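Side-chain contacts in Lys-gingipain W83 (Porphyromonas gingivalis, PDB 4ITC), which cleaves proteins at lysine as a secreted cysteine protease, and is represented here by its calcium-binding K1 adhesin domain, one of a set that is hemolytic in vitro: residues P34-Y39 and M159-L164; G43-E48 and N62-P67; G75-W80 and Y93-S98; L111-I116 and H153-D158; V149-F154 and D165-K170. All coordinates share one frame; numbering follows the deposited sequence. Where two conformers were deposited one is given.

Overall arrangement
The domain is a beta sandwich, and its C-terminal strand 161-171 serves both contact 1 and contact 5. Contacts 2, 3 and 5 bridge the interior between the two main antiparallel sheets: strands 43-48, 75-83 and 161-171 of one meet 62-65, 92-98 and 148-153 of the other. The centres of contacts 3 and 5 lie about 5 Å apart, those of 2 and 5 about 8 Å. Contact 1 lays a loop on a sheet, and contact 4 joins edge strand 109-115 to a loop. Along the chain, contact 2 closes before contact 3 opens, contact 4 follows, and contacts 1 and 5 alternate. Contacts 2 and 5 both include ligands of one calcium ion, bound by strands that also pack into the core.

Contact 1: P34-Y39 and M159-L164; sequences PGIAGY and MFYIDL
Tyr-161 meets Ile-36 first: its ring atom CE2 lies 3.6 Å from Ile-36 CD1, the end of the isoleucine's longer branch. The methyl approaches the ring obliquely, and the two side chains cross at about a right angle. Phe-160 CE2 stands 3.5 Å above the centre of one face of the Tyr-161 ring, so the flat tyrosine is braced by both an aromatic and an aliphatic neighbour. Two residues further on, Asp-163 receives the other branch, with its OD2 3.8 Å from Ile-36 CG2. The CG of Asp-163 sits anti to its own carbonyl carbon (chi1 -57°), which turns the carboxylate toward the loop. A branched isoleucine suits this place because it can cover both neighbours at once. The buried setting of Asp-163 may raise the pKa of its acid group. In the fold, loop 34-39 thus closes over strand 161-171, while Tyr-46 and Cys-44 of the adjoining strand 43-48 also touch Ile-36, as does Gln-84.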
# COMPACT_ATOMS: atom_id res chain seq x y z
N PRO A 34 -4.15 -18.62 3.00
CA PRO A 34 -4.62 -18.26 4.33
C PRO A 34 -3.64 -17.39 5.08
O PRO A 34 -3.99 -16.83 6.12
CB PRO A 34 -4.73 -19.63 5.02
CG PRO A 34 -3.69 -20.45 4.36
CD PRO A 34 -3.56 -19.97 2.95
N GLY A 35 -2.42 -17.24 4.56
CA GLY A 35 -1.44 -16.46 5.31
C GLY A 35 -1.78 -15.00 5.40
O GLY A 35 -1.68 -14.40 6.44
N ILE A 36 -2.10 -14.44 4.25
CA ILE A 36 -2.26 -13.00 4.12
C ILE A 36 -3.45 -12.73 3.22
O ILE A 36 -3.29 -12.40 2.04
CB ILE A 36 -0.98 -12.32 3.56
CG1 ILE A 36 0.29 -12.83 4.26
CG2 ILE A 36 -1.10 -10.79 3.63
CD1 ILE A 36 1.56 -12.33 3.66
N ALA A 37 -4.66 -12.90 3.80
CA ALA A 37 -5.90 -12.73 3.08
C ALA A 37 -6.11 -11.27 2.72
O ALA A 37 -5.80 -10.40 3.50
CB ALA A 37 -7.06 -13.20 3.94
N GLY A 38 -6.71 -11.05 1.57
CA GLY A 38 -7.13 -9.71 1.19
C GLY A 38 -8.42 -9.23 1.81
O GLY A 38 -9.04 -9.86 2.71
N TYR A 39 -8.82 -8.04 1.42
CA TYR A 39 -10.08 -7.47 1.88
C TYR A 39 -11.21 -8.12 1.09
O TYR A 39 -11.28 -7.98 -0.12
CB TYR A 39 -10.09 -5.96 1.73
CG TYR A 39 -11.46 -5.44 2.08
CD1 TYR A 39 -11.91 -5.47 3.39
CD2 TYR A 39 -12.32 -5.04 1.10
CE1 TYR A 39 -13.20 -5.11 3.71
CE2 TYR A 39 -13.61 -4.64 1.41
CZ TYR A 39 -14.02 -4.67 2.72
OH TYR A 39 -15.30 -4.27 3.01
N MET A 159 7.74 -3.55 13.14
CA MET A 159 6.34 -3.86 13.40
C MET A 159 6.07 -5.20 12.74
O MET A 159 6.60 -6.24 13.20
CB MET A 159 5.45 -2.70 13.00
CG MET A 159 5.56 -1.55 13.99
SD MET A 159 4.73 -1.94 15.54
CE MET A 159 5.55 -0.78 16.69
N PHE A 160 5.32 -5.23 11.64
CA PHE A 160 5.21 -6.51 10.91
C PHE A 160 5.00 -6.23 9.43
O PHE A 160 5.97 -6.02 8.72
CB PHE A 160 4.19 -7.47 11.54
CG PHE A 160 4.29 -8.89 11.04
CD1 PHE A 160 5.51 -9.55 11.05
CD2 PHE A 160 3.19 -9.54 10.55
CE1 PHE A 160 5.61 -10.87 10.61
CE2 PHE A 160 3.29 -10.88 10.09
CZ PHE A 160 4.49 -11.53 10.12
N TYR A 161 3.77 -6.30 8.96
CA TYR A 161 3.44 -5.94 7.57
C TYR A 161 2.36 -4.89 7.52
O TYR A 161 1.47 -4.85 8.37
CB TYR A 161 2.93 -7.08 6.70
CG TYR A 161 3.54 -8.44 6.79
CD1 TYR A 161 4.88 -8.64 7.17
CD2 TYR A 161 2.79 -9.55 6.40
CE1 TYR A 161 5.40 -9.92 7.23
CE2 TYR A 161 3.31 -10.83 6.44
CZ TYR A 161 4.61 -11.00 6.85
OH TYR A 161 5.24 -12.25 6.89
N ILE A 162 2.43 -4.07 6.46
CA ILE A 162 1.29 -3.34 5.98
C ILE A 162 0.72 -4.09 4.77
O ILE A 162 1.47 -4.49 3.87
CB ILE A 162 1.64 -1.86 5.63
CG1 ILE A 162 0.37 -1.09 5.21
CG2 ILE A 162 2.77 -1.72 4.63
CD1 ILE A 162 0.64 0.40 5.09
N ASP A 163 -0.59 -4.23 4.74
CA ASP A 163 -1.29 -4.87 3.65
C ASP A 163 -2.16 -3.81 2.93
O ASP A 163 -2.77 -2.98 3.57
CB ASP A 163 -2.22 -5.94 4.15
CG ASP A 163 -1.59 -7.04 5.00
OD1 ASP A 163 -0.35 -7.21 5.11
OD2 ASP A 163 -2.45 -7.80 5.59
N LEU A 164 -2.29 -3.97 1.62
CA LEU A 164 -2.97 -3.04 0.75
C LEU A 164 -3.79 -3.86 -0.25
O LEU A 164 -3.31 -4.88 -0.76
CB LEU A 164 -1.94 -2.17 -0.00
CG LEU A 164 -2.44 -1.33 -1.17
CD1 LEU A 164 -3.18 -0.14 -0.61
CD2 LEU A 164 -1.27 -0.81 -2.02

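Contact 2: G43-E48 and N62-P67; sequences GCVYSE and NYLITP. With CA (calcium ion), chain B; CA (calcium ion), chain C.
Ser-47 and Asn-62 supply the polar half of this contact: Asn-62 ND2 donates to Ser-47 OG over 2.8 Å, with an N-H...acceptor angle of 156° and the serine oxygen nearly in the amide plane. The same ND2 donates to a water 2.9 Å away, which in turn donates to Glu-48 O. Metal bonding fixes the other end of the amide, since Asn-62 OD1 lies 2.4 Å from a calcium ion also bound by the carboxylates of Asp-20, Asp-22 and Asp-24, the backbone O of His-26 and a water. Asparagine suits the site because one flat group offers an oxygen to the cation and hydrogens to neutral acceptors. Gly-43 O, 2.3 Å from a second calcium, ties the far end of strand 43-48 to that site. The apolar half is Val-45 CG2 meeting Leu-64 CD2 tip to tip at 3.8 Å. Strands 43-48 and 62-65 belong to opposing sheets of the sandwich; His-153, beside 62-65, hydrogen-bonds Ser-47 OG through ND1, and Leu-164 of strand 161-171 covers Val-45.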
# COMPACT_ATOMS: atom_id res chain seq x y z
N GLY A 43 -6.57 -12.40 -2.30
CA GLY A 43 -5.26 -11.82 -2.62
C GLY A 43 -5.13 -10.35 -2.29
O GLY A 43 -6.10 -9.60 -2.29
N CYS A 44 -3.92 -9.96 -1.94
CA CYS A 44 -3.59 -8.55 -1.68
C CYS A 44 -2.11 -8.35 -1.90
O CYS A 44 -1.45 -9.23 -2.46
CB CYS A 44 -3.98 -8.15 -0.28
SG CYS A 44 -3.07 -8.93 1.06
N VAL A 45 -1.58 -7.18 -1.53
CA VAL A 45 -0.15 -6.96 -1.50
C VAL A 45 0.25 -6.51 -0.11
O VAL A 45 -0.55 -6.01 0.65
CB VAL A 45 0.32 -5.92 -2.54
CG1 VAL A 45 0.03 -6.45 -3.94
CG2 VAL A 45 -0.35 -4.58 -2.33
N TYR A 46 1.53 -6.74 0.21
CA TYR A 46 2.03 -6.38 1.52
C TYR A 46 3.50 -6.00 1.45
O TYR A 46 4.23 -6.32 0.50
CB TYR A 46 1.85 -7.51 2.52
CG TYR A 46 2.75 -8.70 2.31
CD1 TYR A 46 2.46 -9.66 1.35
CD2 TYR A 46 3.87 -8.88 3.08
CE1 TYR A 46 3.25 -10.75 1.18
CE2 TYR A 46 4.69 -9.98 2.92
CZ TYR A 46 4.38 -10.92 1.96
OH TYR A 46 5.21 -12.04 1.79
N SER A 47 3.93 -5.24 2.46
CA SER A 47 5.30 -4.81 2.59
C SER A 47 5.70 -4.95 4.06
O SER A 47 4.91 -4.69 4.98
CB SER A 47 5.44 -3.38 2.11
OG SER A 47 6.74 -2.88 2.30
N GLU A 48 6.94 -5.39 4.28
CA GLU A 48 7.45 -5.80 5.58
C GLU A 48 8.29 -4.74 6.28
O GLU A 48 9.27 -4.20 5.71
CB GLU A 48 8.34 -7.03 5.39
CG GLU A 48 7.61 -8.23 4.81
CD GLU A 48 8.55 -9.21 4.16
OE1 GLU A 48 8.57 -10.38 4.65
OE2 GLU A 48 9.30 -8.83 3.20
N ASN A 62 9.81 1.35 0.32
CA ASN A 62 9.31 0.51 -0.81
C ASN A 62 8.14 1.19 -1.49
O ASN A 62 7.17 1.59 -0.79
CB ASN A 62 8.84 -0.85 -0.34
CG ASN A 62 9.88 -1.65 0.48
OD1 ASN A 62 11.13 -1.50 0.32
ND2 ASN A 62 9.36 -2.59 1.30
N TYR A 63 8.17 1.24 -2.81
CA TYR A 63 7.15 1.89 -3.62
C TYR A 63 6.44 0.87 -4.45
O TYR A 63 7.05 -0.03 -5.02
CB TYR A 63 7.73 2.90 -4.57
CG TYR A 63 8.41 4.13 -3.96
CD1 TYR A 63 9.63 4.07 -3.35
CD2 TYR A 63 7.82 5.37 -4.08
CE1 TYR A 63 10.23 5.20 -2.84
CE2 TYR A 63 8.42 6.50 -3.58
CZ TYR A 63 9.65 6.39 -2.98
OH TYR A 63 10.27 7.52 -2.50
N LEU A 64 5.12 1.02 -4.54
CA LEU A 64 4.26 0.27 -5.47
C LEU A 64 3.54 1.33 -6.28
O LEU A 64 2.83 2.18 -5.72
CB LEU A 64 3.27 -0.58 -4.69
CG LEU A 64 2.22 -1.30 -5.52
CD1 LEU A 64 2.81 -2.34 -6.46
CD2 LEU A 64 1.18 -1.92 -4.61
N ILE A 65 3.71 1.27 -7.61
CA ILE A 65 3.30 2.35 -8.48
C ILE A 65 2.37 1.83 -9.57
O ILE A 65 2.65 0.80 -10.18
CB ILE A 65 4.56 3.00 -9.11
CG1 ILE A 65 5.46 3.62 -8.02
CG2 ILE A 65 4.20 4.08 -10.14
CD1 ILE A 65 6.91 3.73 -8.41
N THR A 66 1.28 2.55 -9.77
CA THR A 66 0.32 2.23 -10.83
C THR A 66 0.90 2.27 -12.23
O THR A 66 1.92 2.88 -12.49
CB THR A 66 -0.90 3.17 -10.80
OG1 THR A 66 -0.45 4.47 -11.17
CG2 THR A 66 -1.62 3.16 -9.43
N PRO A 67 0.21 1.59 -13.16
CA PRO A 67 0.43 1.93 -14.55
C PRO A 67 0.10 3.40 -14.82
O PRO A 67 -0.53 4.07 -13.99
CB PRO A 67 -0.57 1.00 -15.28
CG PRO A 67 -0.95 -0.05 -14.35
CD PRO A 67 -0.85 0.58 -12.99
CA CA B . 13.19 -2.63 0.79
CA CA C . -7.94 -8.54 -3.22
O HOH W 1 10.27 -4.56 3.24
O HOH W 2 12.56 -3.16 3.08

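Contact 3: G75-W80 and Y93-S98; sequences GKLTFW and YAVYAS
Phe-79 and Tyr-93 reach across to each other because each has its CG wedged between the backbone N and the carbonyl carbon (chi1 60° and 72°), a setting that turns both rings into the space between the strands. Val-95, by contrast, has CG1 anti to its backbone N (chi1 177°), which sends its two methyls to separate partners. One of them, CG2, lies 3.6 Å from Phe-79 CZ; the valine and the ring slide past each other in opposite directions, and the methyl comes in obliquely. The other, CG1, meets Leu-77 CD2 tip to tip at 3.7 Å. Between the aromatic residues, Tyr-93 CE2 stands at the edge of the Phe-79 ring, near its plane, 4.1 Å from Phe-79 CE2. On the Tyr-93 side the approach is oblique, so the rings are not stacked face to face. Tyrosine fits because its hydrocarbon ring lies in the core while its OH makes a weak hydrogen bond to Glu-114 OE1, which is also salt-bridged to Lys-138. Leu-77, Val-95 and Phe-79 offer only hydrocarbon, which suits a buried interface between two sheets. The two strands run nearly antiparallel, at 154° with axes 11.0 Å apart, one in each layer of the sandwich. Phe-151 on strand 148-153 meets the Phe-79 ring edge-to-face, while Val-167 and Leu-164 of strand 161-171 pack against Leu-77 and Phe-79.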
# COMPACT_ATOMS: atom_id res chain seq x y z
N GLY A 75 -9.21 12.74 -10.54
CA GLY A 75 -9.98 11.55 -10.25
C GLY A 75 -10.02 11.26 -8.78
O GLY A 75 -9.57 12.10 -7.96
N LYS A 76 -10.59 10.09 -8.44
CA LYS A 76 -10.79 9.68 -7.07
C LYS A 76 -10.15 8.31 -6.93
O LYS A 76 -10.42 7.39 -7.74
CB LYS A 76 -12.29 9.57 -6.70
N LEU A 77 -9.31 8.19 -5.90
CA LEU A 77 -8.66 6.92 -5.55
C LEU A 77 -9.28 6.40 -4.27
O LEU A 77 -9.40 7.13 -3.26
CB LEU A 77 -7.16 7.15 -5.33
CG LEU A 77 -6.36 6.07 -4.57
CD1 LEU A 77 -6.27 4.76 -5.36
CD2 LEU A 77 -4.93 6.57 -4.23
N THR A 78 -9.61 5.10 -4.27
CA THR A 78 -9.95 4.41 -3.04
C THR A 78 -9.13 3.14 -2.94
O THR A 78 -8.78 2.56 -3.92
CB THR A 78 -11.45 4.07 -2.94
OG1 THR A 78 -11.82 3.18 -3.99
CG2 THR A 78 -12.28 5.37 -3.05
N PHE A 79 -8.83 2.76 -1.70
CA PHE A 79 -8.10 1.51 -1.46
C PHE A 79 -8.34 1.14 -0.03
O PHE A 79 -8.85 1.93 0.77
CB PHE A 79 -6.58 1.65 -1.74
CG PHE A 79 -5.89 2.68 -0.92
CD1 PHE A 79 -5.88 4.00 -1.33
CD2 PHE A 79 -5.21 2.35 0.23
CE1 PHE A 79 -5.24 4.97 -0.59
CE2 PHE A 79 -4.55 3.32 0.97
CZ PHE A 79 -4.58 4.64 0.55
N TRP A 80 -7.95 -0.09 0.31
CA TRP A 80 -8.08 -0.66 1.66
C TRP A 80 -6.68 -0.95 2.20
O TRP A 80 -5.80 -1.41 1.45
CB TRP A 80 -8.90 -1.95 1.60
CG TRP A 80 -10.33 -1.70 1.24
CD1 TRP A 80 -10.83 -1.55 -0.01
CD2 TRP A 80 -11.45 -1.57 2.14
NE1 TRP A 80 -12.18 -1.34 0.03
CE2 TRP A 80 -12.58 -1.33 1.34
CE3 TRP A 80 -11.59 -1.58 3.53
CZ2 TRP A 80 -13.84 -1.15 1.88
CZ3 TRP A 80 -12.87 -1.41 4.08
CH2 TRP A 80 -13.96 -1.22 3.26
N TYR A 93 2.96 4.95 6.09
CA TYR A 93 2.95 4.95 4.64
C TYR A 93 2.45 6.28 4.12
O TYR A 93 1.89 7.12 4.88
CB TYR A 93 2.06 3.81 4.06
CG TYR A 93 0.59 4.03 4.23
CD1 TYR A 93 -0.04 3.85 5.47
CD2 TYR A 93 -0.18 4.47 3.19
CE1 TYR A 93 -1.39 4.10 5.64
CE2 TYR A 93 -1.54 4.71 3.36
CZ TYR A 93 -2.11 4.55 4.59
OH TYR A 93 -3.48 4.80 4.69
N ALA A 94 2.66 6.49 2.83
CA ALA A 94 2.11 7.68 2.17
C ALA A 94 1.68 7.30 0.77
O ALA A 94 2.17 6.31 0.22
CB ALA A 94 3.11 8.83 2.16
N VAL A 95 0.75 8.07 0.20
CA VAL A 95 0.32 7.96 -1.16
C VAL A 95 0.66 9.25 -1.87
O VAL A 95 0.39 10.35 -1.33
CB VAL A 95 -1.22 7.73 -1.24
CG1 VAL A 95 -1.73 7.69 -2.65
CG2 VAL A 95 -1.62 6.50 -0.46
N TYR A 96 1.26 9.14 -3.06
CA TYR A 96 1.73 10.30 -3.84
C TYR A 96 1.17 10.25 -5.23
O TYR A 96 0.90 9.15 -5.74
CB TYR A 96 3.28 10.26 -4.03
CG TYR A 96 4.08 10.26 -2.75
CD1 TYR A 96 4.32 9.09 -2.04
CD2 TYR A 96 4.62 11.46 -2.25
CE1 TYR A 96 5.06 9.11 -0.87
CE2 TYR A 96 5.35 11.47 -1.09
CZ TYR A 96 5.59 10.31 -0.40
OH TYR A 96 6.35 10.31 0.77
N ALA A 97 1.07 11.42 -5.86
CA ALA A 97 0.78 11.55 -7.28
C ALA A 97 1.99 12.16 -7.96
O ALA A 97 2.63 13.07 -7.43
CB ALA A 97 -0.47 12.40 -7.54
N SER A 98 2.32 11.64 -9.13
CA SER A 98 3.24 12.30 -10.02
C SER A 98 2.55 12.68 -11.32
O SER A 98 1.79 11.90 -11.86
CB SER A 98 4.40 11.38 -10.33
OG SER A 98 5.16 11.86 -11.42

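Contact 4: L111-I116 and H153-D158; sequences LLEETI and HFQSTD. With GAI (guanidine), chain E.
Glu-113 brings OE2 obliquely up to CZ of the Phe-154 ring, 3.4 Å away. The two side chains cross at about a right angle, and the carboxylate plane is turned 49° from that of the ring. An extended glutamate chain, with CG anti to the backbone N (chi1 176°), spans the distance from the edge strand to the loop. Gln-155 comes in from the loop as well, its OE1 4.1 Å from Glu-113 OE2; both are acceptors, and a water that donates to each joins them, reaching Gln-155 OE1 over 3.1 Å. His-92 NE2 hydrogen-bonds to the same OE2, and the His-92 ring also meets Phe-154 edge-to-face, so the histidine ties the polar and aromatic partners together. Further along the loop, Asp-158 holds a guanidine molecule through two bonds: GAI N3 donates to Asp-158 O over 2.9 Å and GAI N2 to Asp-158 OD2 over 3.0 Å. Glu-113 and Gln-155 are exposed while Phe-154 is buried. Chemically, the water's two hydrogens satisfy both oxygens, which would otherwise be expected to repel each other mildly, while the histidine contact probably favours an ionised Glu-113.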
# COMPACT_ATOMS: atom_id res chain seq x y z
N LEU A 111 -0.30 12.97 -0.92
CA LEU A 111 -1.74 13.21 -0.83
C LEU A 111 -2.34 12.75 0.46
O LEU A 111 -3.37 13.26 0.91
CB LEU A 111 -2.45 12.51 -2.01
CG LEU A 111 -1.93 12.80 -3.43
CD1 LEU A 111 -2.70 12.00 -4.45
CD2 LEU A 111 -2.00 14.28 -3.76
N LEU A 112 -1.74 11.71 1.04
CA LEU A 112 -2.17 11.05 2.26
C LEU A 112 -0.90 10.50 2.92
O LEU A 112 -0.07 9.94 2.25
CB LEU A 112 -3.17 9.93 1.97
CG LEU A 112 -3.66 9.09 3.16
CD1 LEU A 112 -4.24 9.94 4.24
CD2 LEU A 112 -4.73 8.12 2.69
N GLU A 113 -0.73 10.72 4.20
CA GLU A 113 0.40 10.17 4.93
C GLU A 113 -0.06 9.88 6.34
O GLU A 113 -0.62 10.77 7.01
CB GLU A 113 1.58 11.13 4.93
CG GLU A 113 2.75 10.63 5.74
CD GLU A 113 4.07 11.34 5.53
OE1 GLU A 113 4.13 12.34 4.76
OE2 GLU A 113 5.07 10.89 6.14
N GLU A 114 0.16 8.66 6.83
CA GLU A 114 -0.31 8.28 8.14
C GLU A 114 0.40 7.08 8.69
O GLU A 114 1.05 6.32 7.95
CB GLU A 114 -1.82 8.04 8.14
CG GLU A 114 -2.26 6.77 7.46
CD GLU A 114 -3.78 6.55 7.50
OE1 GLU A 114 -4.20 5.38 7.36
OE2 GLU A 114 -4.53 7.55 7.69
N THR A 115 0.30 6.92 10.00
CA THR A 115 0.73 5.69 10.69
C THR A 115 -0.52 4.96 11.13
O THR A 115 -1.42 5.54 11.77
CB THR A 115 1.65 6.01 11.89
OG1 THR A 115 2.78 6.77 11.47
CG2 THR A 115 2.16 4.71 12.57
N ILE A 116 -0.62 3.69 10.76
CA ILE A 116 -1.77 2.89 11.09
C ILE A 116 -1.82 2.75 12.61
O ILE A 116 -0.79 2.57 13.25
CB ILE A 116 -1.72 1.49 10.47
CG1 ILE A 116 -1.80 1.61 8.96
CG2 ILE A 116 -2.86 0.62 10.99
CD1 ILE A 116 -1.54 0.29 8.25
N HIS A 153 5.83 2.60 1.50
CA HIS A 153 6.03 2.11 2.89
C HIS A 153 7.39 2.53 3.34
O HIS A 153 8.37 2.10 2.77
CB HIS A 153 5.91 0.59 2.91
CG HIS A 153 6.00 -0.01 4.27
ND1 HIS A 153 6.38 -1.32 4.47
CD2 HIS A 153 5.63 0.47 5.47
CE1 HIS A 153 6.29 -1.60 5.76
NE2 HIS A 153 5.84 -0.53 6.38
N PHE A 154 7.45 3.43 4.33
CA PHE A 154 8.71 4.09 4.68
C PHE A 154 8.59 4.64 6.08
O PHE A 154 7.51 4.63 6.65
CB PHE A 154 9.11 5.22 3.67
CG PHE A 154 8.29 6.49 3.79
CD1 PHE A 154 6.92 6.48 3.58
CD2 PHE A 154 8.89 7.67 4.12
CE1 PHE A 154 6.17 7.62 3.70
CE2 PHE A 154 8.14 8.84 4.23
CZ PHE A 154 6.78 8.80 4.05
N GLN A 155 9.71 5.10 6.64
CA GLN A 155 9.73 5.61 8.05
C GLN A 155 9.00 4.63 8.97
O GLN A 155 8.18 5.02 9.83
CB GLN A 155 9.15 7.02 8.16
CG GLN A 155 10.13 8.03 7.59
CD GLN A 155 9.58 9.44 7.49
OE1 GLN A 155 8.54 9.77 8.06
NE2 GLN A 155 10.29 10.28 6.77
N SER A 156 9.28 3.35 8.72
CA SER A 156 8.67 2.24 9.43
C SER A 156 9.77 1.27 9.80
O SER A 156 10.74 1.04 9.05
CB SER A 156 7.65 1.49 8.55
OG SER A 156 6.56 2.33 8.21
N THR A 157 9.68 0.72 11.00
CA THR A 157 10.60 -0.37 11.36
C THR A 157 10.04 -1.17 12.53
O THR A 157 9.37 -0.64 13.42
CB THR A 157 12.00 0.20 11.68
OG1 THR A 157 12.93 -0.87 11.80
CG2 THR A 157 11.98 0.97 13.03
N ASP A 158 10.29 -2.47 12.49
CA ASP A 158 10.08 -3.33 13.65
C ASP A 158 8.65 -3.46 14.11
O ASP A 158 8.37 -3.56 15.29
CB ASP A 158 11.00 -2.86 14.82
CG ASP A 158 11.10 -3.88 15.90
OD1 ASP A 158 11.00 -5.10 15.63
OD2 ASP A 158 11.33 -3.46 17.05
C GAI E . 7.84 -4.26 18.78
N1 GAI E . 7.26 -4.47 19.88
N2 GAI E . 9.07 -4.68 18.56
N3 GAI E . 7.15 -3.58 17.90
O HOH W 3 7.23 12.12 6.62

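Contact 5: V149-F154 and D165-K170; sequences VAFRHF and DEVEIK. With CA (calcium ion), chain C.
Phe-151 and Val-167 form the closer part of this contact, with Phe-151 CZ 4.1 Å from Val-167 CG2. The two come from opposite directions, and the methyl approaches the ring obliquely. CG of Phe-151 lies anti to its carbonyl carbon (chi1 -59°), carrying the ring out from its strand into the core, where a long flat side chain can meet a short branched one between the two sheets. Slightly looser is the join of Val-149 CG2 to Ile-169 CD1, 4.3 Å apart; the isoleucine's length makes up for the shorter valine. All four are buried, and nothing polar is needed between them. The outward-turned Arg-152 and Glu-166, by contrast, are partly exposed. Arg-152 forms a cation-pi pair with buried Phe-154, whose CD2 is 3.5 Å above the guanidinium plane, and its NE makes a salt bridge with Asp-61. Glu-166 OE1 binds a calcium ion at 2.4 Å. Asp-165, a buried ligand at the end of its segment, grips the same ion with both oxygens, OD1 at 2.4 Å and OD2 at 2.5 Å. Ser-7, Glu-9, Ser-41 and Gly-43 complete the seven ligand atoms, acidic and neutral oxygens that suit a hard cation. The two strands thus face each other across the sandwich, strand 148-153 lying between 62-65 and 92-98, while Leu-77 of strand 75-83 flanks both Val-167 and Ile-169.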
# COMPACT_ATOMS: atom_id res chain seq x y z
N VAL A 149 0.30 7.03 -9.55
CA VAL A 149 0.11 7.02 -8.13
C VAL A 149 1.08 6.03 -7.51
O VAL A 149 1.22 4.92 -8.00
CB VAL A 149 -1.33 6.67 -7.78
CG1 VAL A 149 -1.53 6.39 -6.29
CG2 VAL A 149 -2.27 7.77 -8.26
N ALA A 150 1.70 6.43 -6.40
CA ALA A 150 2.61 5.58 -5.65
C ALA A 150 2.14 5.39 -4.25
O ALA A 150 1.70 6.32 -3.58
CB ALA A 150 4.02 6.17 -5.62
N PHE A 151 2.25 4.15 -3.79
CA PHE A 151 2.08 3.76 -2.38
C PHE A 151 3.46 3.48 -1.80
O PHE A 151 4.18 2.60 -2.33
CB PHE A 151 1.22 2.50 -2.29
CG PHE A 151 -0.17 2.65 -2.90
CD1 PHE A 151 -0.38 2.41 -4.23
CD2 PHE A 151 -1.22 3.11 -2.12
CE1 PHE A 151 -1.63 2.58 -4.81
CE2 PHE A 151 -2.48 3.25 -2.69
CZ PHE A 151 -2.69 3.00 -4.01
N ARG A 152 3.84 4.20 -0.76
CA ARG A 152 5.18 4.14 -0.24
C ARG A 152 5.15 3.70 1.20
O ARG A 152 4.51 4.33 2.05
CB ARG A 152 5.83 5.52 -0.29
CG ARG A 152 7.31 5.58 0.05
CD ARG A 152 7.78 7.03 0.10
NE ARG A 152 9.19 7.09 0.48
CZ ARG A 152 9.82 8.18 0.82
NH1 ARG A 152 9.18 9.34 0.88
NH2 ARG A 152 11.11 8.09 1.11
N HIS A 153 5.83 2.60 1.50
CA HIS A 153 6.03 2.11 2.89
C HIS A 153 7.39 2.53 3.34
O HIS A 153 8.37 2.10 2.77
CB HIS A 153 5.91 0.59 2.91
CG HIS A 153 6.00 -0.01 4.27
ND1 HIS A 153 6.38 -1.32 4.47
CD2 HIS A 153 5.63 0.47 5.47
CE1 HIS A 153 6.29 -1.60 5.76
NE2 HIS A 153 5.84 -0.53 6.38
N PHE A 154 7.45 3.43 4.33
CA PHE A 154 8.71 4.09 4.68
C PHE A 154 8.59 4.64 6.08
O PHE A 154 7.51 4.63 6.65
CB PHE A 154 9.11 5.22 3.67
CG PHE A 154 8.29 6.49 3.79
CD1 PHE A 154 6.92 6.48 3.58
CD2 PHE A 154 8.89 7.67 4.12
CE1 PHE A 154 6.17 7.62 3.70
CE2 PHE A 154 8.14 8.84 4.23
CZ PHE A 154 6.78 8.80 4.05
N ASP A 165 -5.04 -3.42 -0.51
CA ASP A 165 -5.92 -4.17 -1.42
C ASP A 165 -6.93 -3.27 -2.10
O ASP A 165 -7.20 -2.14 -1.65
CB ASP A 165 -6.62 -5.31 -0.66
CG ASP A 165 -7.06 -6.46 -1.57
OD1 ASP A 165 -6.68 -6.52 -2.75
OD2 ASP A 165 -7.78 -7.35 -1.05
N GLU A 166 -7.45 -3.80 -3.21
CA GLU A 166 -8.67 -3.30 -3.86
C GLU A 166 -8.54 -1.82 -4.21
O GLU A 166 -9.27 -0.98 -3.69
CB GLU A 166 -9.86 -3.58 -2.97
CG GLU A 166 -10.06 -5.09 -2.71
CD GLU A 166 -10.23 -5.94 -3.94
OE1 GLU A 166 -9.74 -7.10 -3.87
OE2 GLU A 166 -10.80 -5.45 -4.97
N VAL A 167 -7.60 -1.54 -5.07
CA VAL A 167 -7.30 -0.18 -5.51
C VAL A 167 -8.20 0.17 -6.67
O VAL A 167 -8.25 -0.54 -7.64
CB VAL A 167 -5.85 -0.06 -5.98
CG1 VAL A 167 -5.60 1.32 -6.62
CG2 VAL A 167 -4.91 -0.32 -4.81
N GLU A 168 -8.91 1.27 -6.53
CA GLU A 168 -9.82 1.74 -7.58
C GLU A 168 -9.57 3.22 -7.87
O GLU A 168 -9.47 4.04 -6.92
CB GLU A 168 -11.27 1.60 -7.15
N ILE A 169 -9.46 3.58 -9.13
CA ILE A 169 -9.30 4.99 -9.54
C ILE A 169 -10.40 5.27 -10.54
O ILE A 169 -10.56 4.49 -11.49
CB ILE A 169 -7.92 5.26 -10.16
CG1 ILE A 169 -6.82 5.07 -9.09
CG2 ILE A 169 -7.86 6.67 -10.75
CD1 ILE A 169 -5.38 5.14 -9.59
N LYS A 170 -11.18 6.31 -10.26
CA LYS A 170 -12.25 6.75 -11.17
C LYS A 170 -11.87 8.13 -11.65
O LYS A 170 -11.63 8.98 -10.84
CB LYS A 170 -13.57 6.87 -10.42
CA CA C . -7.94 -8.54 -3.22